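Local coordinates for aminodeoxyfutalosine deaminase (Deinococcus radiodurans, PDB 2IMR), which deaminates 6-amino-6-deoxyfutalosine to futalosine in menaquinone biosynthesis, using one bound zinc ion, and acts less strongly on several adenosine derivatives, at residues A[216-220]-A[221-225]; A[286-289]-A[290-294]; A[312-315]-A[316-319]. All coordinates share one frame; numbering follows the deposited sequence.

Interaction 1. Residues A[216-220]-A[221-225]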
loop_
_atom_site.group_PDB
_atom_site.type_symbol
_atom_site.label_atom_id
_atom_site.label_comp_id
_atom_site.label_asym_id
_atom_site.label_seq_id
_atom_site.Cartn_x
_atom_site.Cartn_y
_atom_site.Cartn_z
ATOM N N PHE A 216 -8.149 7.930 -14.218
ATOM C CA PHE A 216 -8.499 7.902 -15.635
ATOM C C PHE A 216 -9.240 6.658 -16.117
ATOM O O PHE A 216 -9.626 6.588 -17.283
ATOM C CB PHE A 216 -7.248 8.138 -16.491
ATOM C CG PHE A 216 -6.159 7.131 -16.273
ATOM C CD1 PHE A 216 -6.090 5.982 -17.055
ATOM C CD2 PHE A 216 -5.203 7.329 -15.282
ATOM C CE1 PHE A 216 -5.079 5.043 -16.853
ATOM C CE2 PHE A 216 -4.188 6.394 -15.072
ATOM C CZ PHE A 216 -4.127 5.249 -15.861
ATOM N N THR A 217 -9.439 5.679 -15.233
ATOM C CA THR A 217 -10.182 4.478 -15.610
ATOM C C THR A 217 -11.524 4.462 -14.874
ATOM O O THR A 217 -12.261 3.472 -14.905
ATOM C CB THR A 217 -9.402 3.183 -15.281
ATOM O OG1 THR A 217 -9.052 3.170 -13.895
ATOM C CG2 THR A 217 -8.142 3.096 -16.121
ATOM N N VAL A 218 -11.831 5.576 -14.214
ATOM C CA VAL A 218 -13.085 5.741 -13.476
ATOM C C VAL A 218 -13.581 7.139 -13.842
ATOM O O VAL A 218 -12.856 8.111 -13.658
ATOM C CB VAL A 218 -12.858 5.667 -11.941
ATOM C CG1 VAL A 218 -14.175 5.914 -11.190
ATOM C CG2 VAL A 218 -12.298 4.293 -11.564
ATOM N N SER A 219 -14.797 7.245 -14.372
ATOM C CA SER A 219 -15.324 8.553 -14.756
ATOM C C SER A 219 -15.432 9.473 -13.540
ATOM O O SER A 219 -15.539 9.006 -12.404
ATOM C CB SER A 219 -16.702 8.413 -15.427
ATOM O OG SER A 219 -17.697 8.011 -14.495
ATOM N N HIS A 220 -15.401 10.782 -13.777
ATOM C CA HIS A 220 -15.496 11.738 -12.680
ATOM C C HIS A 220 -16.761 11.490 -11.860
ATOM O O HIS A 220 -16.740 11.563 -10.631
ATOM C CB HIS A 220 -15.483 13.174 -13.225
ATOM C CG HIS A 220 -16.606 13.478 -14.169
ATOM N ND1 HIS A 220 -17.813 13.999 -13.751
ATOM C CD2 HIS A 220 -16.709 13.321 -15.509
ATOM C CE1 HIS A 220 -18.609 14.153 -14.794
ATOM N NE2 HIS A 220 -17.964 13.749 -15.874
ATOM N N ARG A 221 -17.859 11.180 -12.540
ATOM C CA ARG A 221 -19.119 10.924 -11.856
ATOM C C ARG A 221 -19.042 9.695 -10.948
ATOM O O ARG A 221 -19.436 9.748 -9.784
ATOM C CB ARG A 221 -20.244 10.750 -12.879
ATOM C CG ARG A 221 -21.606 10.549 -12.244
ATOM C CD ARG A 221 -22.715 10.462 -13.283
ATOM N NE ARG A 221 -24.008 10.213 -12.648
ATOM C CZ ARG A 221 -24.577 11.033 -11.770
ATOM N NH1 ARG A 221 -23.972 12.162 -11.423
ATOM N NH2 ARG A 221 -25.746 10.719 -11.228
ATOM N N LEU A 222 -18.529 8.586 -11.476
ATOM C CA LEU A 222 -18.417 7.365 -10.684
ATOM C C LEU A 222 -17.440 7.552 -9.517
ATOM O O LEU A 222 -17.652 7.018 -8.427
ATOM C CB LEU A 222 -17.965 6.200 -11.573
ATOM C CG LEU A 222 -17.765 4.838 -10.890
ATOM C CD1 LEU A 222 -19.043 4.427 -10.164
ATOM C CD2 LEU A 222 -17.371 3.799 -11.927
ATOM N N MET A 223 -16.375 8.317 -9.744
ATOM C CA MET A 223 -15.384 8.566 -8.698
ATOM C C MET A 223 -16.021 9.279 -7.501
ATOM O O MET A 223 -15.766 8.925 -6.349
ATOM C CB MET A 223 -14.231 9.408 -9.251
ATOM C CG MET A 223 -13.116 9.695 -8.240
ATOM S SD MET A 223 -12.203 8.212 -7.743
ATOM C CE MET A 223 -11.095 8.044 -9.129
ATOM N N ARG A 224 -16.845 10.286 -7.772
ATOM C CA ARG A 224 -17.508 11.013 -6.696
ATOM C C ARG A 224 -18.580 10.177 -6.012
ATOM O O ARG A 224 -18.760 10.273 -4.799
ATOM C CB ARG A 224 -18.124 12.315 -7.215
ATOM C CG ARG A 224 -17.106 13.413 -7.438
ATOM C CD ARG A 224 -17.771 14.784 -7.452
ATOM N NE ARG A 224 -18.637 15.007 -6.290
ATOM C CZ ARG A 224 -18.291 14.773 -5.026
ATOM N NH1 ARG A 224 -17.087 14.297 -4.736
ATOM N NH2 ARG A 224 -19.149 15.029 -4.045
ATOM N N LEU A 225 -19.299 9.365 -6.783
ATOM C CA LEU A 225 -20.327 8.511 -6.198
ATOM C C LEU A 225 -19.654 7.552 -5.228
ATOM O O LEU A 225 -20.153 7.303 -4.131
ATOM C CB LEU A 225 -21.057 7.705 -7.280
ATOM C CG LEU A 225 -22.043 8.447 -8.186
ATOM C CD1 LEU A 225 -22.629 7.484 -9.218
ATOM C CD2 LEU A 225 -23.147 9.055 -7.335
#
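Ser219 OG accepts from Leu222 N at 3.2 Å, in a bond that is nearly straight (N-H...O 164°), and the same hydroxyl oxygen lies 3.4 Å from Leu222 CB. The first torsion of Ser219, 70°, sets OG between its own N and carbonyl carbon, where it can meet the first turn of the helix. The carbonyl of Ser219 is used as well: Met223 N reaches Ser219 O at 2.9 Å, and Arg224 N follows with a bond to His220 O. One residue earlier, Val218 CG1 lies against the helix, 3.8 Å from Leu222 CG, the two side chains crossing at about a right angle. Val218 CG1 is 4.0 Å from Met223 CB. Met223, bent at chi2 and chi3, brings CE back to 4.1 Å from Val218 CB. Further out, Val187 of helix 184-199 touches Leu222, Val294 touches Met223, and the end of Arg221 turns to a salt bridge with Asp185. Thr217 OG1 is hydrogen-bonded to ND1 of His213, a predicted substrate-binding residue whose side chain lies about 4 Å from that of Val218 at the nearest atoms. The arrangement is a serine N-cap, starting helix 220-233 after strand 206-212 of the amidohydrolase barrel.

Interaction 2. Residues A[286-289]-A[290-294]; sequences VRYL and DELGV
A Schellman motif ends helix 285-292: Leu289 O receives Val294 N at 3.0 Å, and Gly293 N bonds back to Asp290 O at 3.1 Å. Gly293 has a phi of 89°, at which a CB would collide with the carbonyl oxygen of Leu292. Across this turn Leu289 CD2 packs on Val294 CB at 4.1 Å. A salt bridge joins Arg287 to Glu291, four residues on. Arg287 has CG anti to its N (chi1 -175°) and a chain extended to NE, which carries the guanidinium out to the carboxylate. NE and NH2 of Arg287 both meet Glu291 OE2, at 2.9 and 3.2 Å, near the guanidinium plane and at its edge, but both bonds are weak, the two flat groups lying 78° apart. Glu291 OE1 also has a salt bridge to Arg277. Within the TIM-barrel fold this helix precedes strand 300-303 and packs on strand 238-241 through Val286 and Leu289. Replacing Arg287 by an alanine is likely to take both donors from Glu291 OE2 and leave Asp282, bonded to NH1, without this mate. Toward helix 220-233, Tyr288 and Leu292 lie side by side, pointing the same way; Leu292 CD2 approaches the ring obliquely, 3.7 Å from Tyr288 CZ.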
loop_
_atom_site.group_PDB
_atom_site.type_symbol
_atom_site.label_atom_id
_atom_site.label_comp_id
_atom_site.label_asym_id
_atom_site.label_seq_id
_atom_site.Cartn_x
_atom_site.Cartn_y
_atom_site.Cartn_z
ATOM N N VAL A 286 -3.667 14.713 -9.314
ATOM C CA VAL A 286 -3.919 15.050 -7.917
ATOM C C VAL A 286 -4.799 16.294 -7.803
ATOM O O VAL A 286 -5.748 16.323 -7.015
ATOM C CB VAL A 286 -2.597 15.273 -7.153
ATOM C CG1 VAL A 286 -2.885 15.612 -5.697
ATOM C CG2 VAL A 286 -1.735 14.003 -7.240
ATOM N N ARG A 287 -4.490 17.321 -8.585
ATOM C CA ARG A 287 -5.291 18.541 -8.549
ATOM C C ARG A 287 -6.709 18.191 -8.993
ATOM O O ARG A 287 -7.685 18.678 -8.432
ATOM C CB ARG A 287 -4.704 19.608 -9.469
ATOM C CG ARG A 287 -5.430 20.935 -9.363
ATOM C CD ARG A 287 -4.945 21.945 -10.387
ATOM N NE ARG A 287 -5.892 23.051 -10.481
ATOM C CZ ARG A 287 -6.134 23.743 -11.587
ATOM N NH1 ARG A 287 -5.494 23.454 -12.712
ATOM N NH2 ARG A 287 -7.042 24.712 -11.574
ATOM N N TYR A 288 -6.810 17.337 -10.005
ATOM C CA TYR A 288 -8.104 16.888 -10.499
ATOM C C TYR A 288 -8.949 16.314 -9.358
ATOM O O TYR A 288 -10.089 16.726 -9.150
ATOM C CB TYR A 288 -7.905 15.824 -11.582
ATOM C CG TYR A 288 -9.112 14.945 -11.816
ATOM C CD1 TYR A 288 -10.325 15.487 -12.240
ATOM C CD2 TYR A 288 -9.040 13.562 -11.607
ATOM C CE1 TYR A 288 -11.440 14.679 -12.451
ATOM C CE2 TYR A 288 -10.145 12.745 -11.812
ATOM C CZ TYR A 288 -11.343 13.310 -12.234
ATOM O OH TYR A 288 -12.441 12.509 -12.438
ATOM N N LEU A 289 -8.393 15.356 -8.619
ATOM C CA LEU A 289 -9.122 14.738 -7.509
ATOM C C LEU A 289 -9.443 15.727 -6.398
ATOM O O LEU A 289 -10.508 15.675 -5.787
ATOM C CB LEU A 289 -8.317 13.581 -6.916
ATOM C CG LEU A 289 -8.140 12.350 -7.804
ATOM C CD1 LEU A 289 -7.212 11.346 -7.110
ATOM C CD2 LEU A 289 -9.503 11.734 -8.081
ATOM N N ASP A 290 -8.502 16.624 -6.128
ATOM C CA ASP A 290 -8.690 17.608 -5.077
ATOM C C ASP A 290 -9.855 18.541 -5.406
ATOM O O ASP A 290 -10.734 18.764 -4.571
ATOM C CB ASP A 290 -7.399 18.406 -4.883
ATOM C CG ASP A 290 -7.414 19.243 -3.616
ATOM O OD1 ASP A 290 -7.957 18.771 -2.590
ATOM O OD2 ASP A 290 -6.868 20.364 -3.641
ATOM N N GLU A 291 -9.873 19.070 -6.625
ATOM C CA GLU A 291 -10.944 19.981 -7.024
ATOM C C GLU A 291 -12.262 19.254 -7.246
ATOM O O GLU A 291 -13.332 19.864 -7.191
ATOM C CB GLU A 291 -10.549 20.755 -8.281
ATOM C CG GLU A 291 -9.220 21.472 -8.136
ATOM C CD GLU A 291 -8.979 22.506 -9.210
ATOM O OE1 GLU A 291 -9.465 22.322 -10.347
ATOM O OE2 GLU A 291 -8.286 23.502 -8.919
ATOM N N LEU A 292 -12.186 17.948 -7.492
ATOM C CA LEU A 292 -13.388 17.156 -7.691
ATOM C C LEU A 292 -14.047 16.908 -6.343
ATOM O O LEU A 292 -15.210 16.513 -6.278
ATOM C CB LEU A 292 -13.051 15.816 -8.357
ATOM C CG LEU A 292 -14.235 14.899 -8.679
ATOM C CD1 LEU A 292 -15.231 15.623 -9.580
ATOM C CD2 LEU A 292 -13.727 13.640 -9.372
ATOM N N GLY A 293 -13.291 17.138 -5.270
ATOM C CA GLY A 293 -13.817 16.946 -3.932
ATOM C C GLY A 293 -13.615 15.541 -3.402
ATOM O O GLY A 293 -14.153 15.180 -2.356
ATOM N N VAL A 294 -12.835 14.743 -4.126
ATOM C CA VAL A 294 -12.573 13.368 -3.720
ATOM C C VAL A 294 -11.582 13.272 -2.557
ATOM O O VAL A 294 -11.694 12.374 -1.723
ATOM C CB VAL A 294 -12.052 12.539 -4.921
ATOM C CG1 VAL A 294 -11.661 11.137 -4.475
ATOM C CG2 VAL A 294 -13.129 12.462 -5.988
#

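Interaction 3. Residues A[312-315]-A[316-319]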
loop_
_atom_site.group_PDB
_atom_site.type_symbol
_atom_site.label_atom_id
_atom_site.label_comp_id
_atom_site.label_asym_id
_atom_site.label_seq_id
_atom_site.Cartn_x
_atom_site.Cartn_y
_atom_site.Cartn_z
ATOM N N ILE A 312 1.768 17.696 -3.668
ATOM C CA ILE A 312 2.128 17.273 -2.319
ATOM C C ILE A 312 1.441 18.139 -1.264
ATOM O O ILE A 312 0.950 17.627 -0.263
ATOM C CB ILE A 312 3.666 17.302 -2.129
ATOM C CG1 ILE A 312 4.303 16.252 -3.045
ATOM C CG2 ILE A 312 4.030 17.014 -0.670
ATOM C CD1 ILE A 312 5.810 16.314 -3.119
ATOM N N ALA A 313 1.386 19.447 -1.506
ATOM C CA ALA A 313 0.736 20.367 -0.576
ATOM C C ALA A 313 -0.754 20.047 -0.463
ATOM O O ALA A 313 -1.326 20.085 0.628
ATOM C CB ALA A 313 0.936 21.813 -1.043
ATOM N N ARG A 314 -1.386 19.715 -1.589
ATOM C CA ARG A 314 -2.810 19.383 -1.583
ATOM C C ARG A 314 -3.067 18.105 -0.784
ATOM O O ARG A 314 -4.048 18.005 -0.045
ATOM C CB ARG A 314 -3.326 19.212 -3.021
ATOM C CG ARG A 314 -3.304 20.486 -3.855
ATOM C CD ARG A 314 -3.715 20.211 -5.299
ATOM N NE ARG A 314 -3.754 21.424 -6.118
ATOM C CZ ARG A 314 -4.763 22.293 -6.137
ATOM N NH1 ARG A 314 -5.834 22.099 -5.382
ATOM N NH2 ARG A 314 -4.701 23.359 -6.920
ATOM N N VAL A 315 -2.181 17.127 -0.941
ATOM C CA VAL A 315 -2.303 15.858 -0.228
ATOM C C VAL A 315 -2.159 16.072 1.276
ATOM O O VAL A 315 -2.921 15.520 2.072
ATOM C CB VAL A 315 -1.222 14.853 -0.713
ATOM C CG1 VAL A 315 -1.214 13.611 0.170
ATOM C CG2 VAL A 315 -1.492 14.477 -2.157
ATOM N N ALA A 316 -1.176 16.875 1.656
ATOM C CA ALA A 316 -0.925 17.173 3.060
ATOM C C ALA A 316 -2.125 17.877 3.696
ATOM O O ALA A 316 -2.540 17.538 4.804
ATOM C CB ALA A 316 0.321 18.038 3.187
ATOM N N ARG A 317 -2.678 18.853 2.986
ATOM C CA ARG A 317 -3.833 19.609 3.470
ATOM C C ARG A 317 -5.043 18.716 3.713
ATOM O O ARG A 317 -5.763 18.877 4.704
ATOM C CB ARG A 317 -4.203 20.700 2.456
ATOM C CG ARG A 317 -5.506 21.428 2.767
ATOM C CD ARG A 317 -5.746 22.583 1.804
ATOM N NE ARG A 317 -5.826 22.157 0.409
ATOM C CZ ARG A 317 -6.076 22.983 -0.601
ATOM N NH1 ARG A 317 -6.271 24.274 -0.363
ATOM N NH2 ARG A 317 -6.130 22.528 -1.846
ATOM N N ALA A 318 -5.260 17.768 2.805
ATOM C CA ALA A 318 -6.393 16.856 2.902
ATOM C C ALA A 318 -6.224 15.803 3.992
ATOM O O ALA A 318 -7.202 15.216 4.455
ATOM C CB ALA A 318 -6.626 16.178 1.555
ATOM N N GLY A 319 -4.983 15.558 4.397
ATOM C CA GLY A 319 -4.737 14.563 5.425
ATOM C C GLY A 319 -4.760 13.142 4.878
ATOM O O GLY A 319 -5.065 12.192 5.603
HETATM O O HOH W 1 -6.414 19.481 -0.322
#
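Arg314 and Arg317 run alongside each other and point the same way, bringing two like charges together: Arg314 NH1 lies 3.6 Å from Arg317 NH2. Their guanidinium planes are turned 64° apart, and NH1 of Arg314 sits in the plane of the Arg317 group, at its edge. The closeness is consistent with a shared anion: both nitrogens form salt bridges with Asp290 OD2 of helix 285-292, whose negative charge probably balances the pair. Arg314 NE has a further salt bridge to Asp310, one turn back along its own helix.

A water supplies the other polar link. It donates to Arg314 O at 2.8 Å and accepts from Arg317 NE at 2.8 Å, so it connects a helix carbonyl to the side chain three residues on. The bend of Arg317 at chi3 (60°), after an extended start, turns the guanidinium back along the helix toward Arg314, with NE facing the water.

The backbone bonds are those of an alpha helix. Ala316 N bonds to Ile312 O and Arg317 N to Ala313 O, both at 3.0 Å. Ala318 N reaches Arg314 O, so that this carbonyl oxygen takes two donors, one from the main chain and one from the water. Gly319 N to Val315 O, at 3.1 Å, is weak.

Apolar packing faces outward from the pair: Val315 meets Val286 and Met304, Ile312 touches helix 339-344, and Ala318 rests on Leu295.

Gly319, with its positive phi of 80°, brings the chain out of the helix. The arrangement is the C-terminal end of the helix in a beta-alpha-beta unit, strand 300-303, helix 309-318 and strand 322-324, in the amidohydrolase TIM barrel.

Overall arrangement
From the N terminus the three contacts come in series, with no nesting or crossing, and each is a local turn rather than the closure of a long loop. Interaction 1 opens helix 220-233, while interactions 2 and 3 lie at the C-terminal ends of helices 285-292 and 309-318. Interaction 2 is the middle piece, its centre about 11 Å from the centres of the other two. It meets interaction 1 by packing, His220 CA lying 3.2 Å from Tyr288 OH, and interaction 3 by the charge of Asp290 and by packing, with Arg287 CG 3.5 Å from Arg314 NH2. Interactions 1 and 3 do not touch: their nearest atoms are about 12 Å apart. Three helices of the barrel are thereby joined in sequence order.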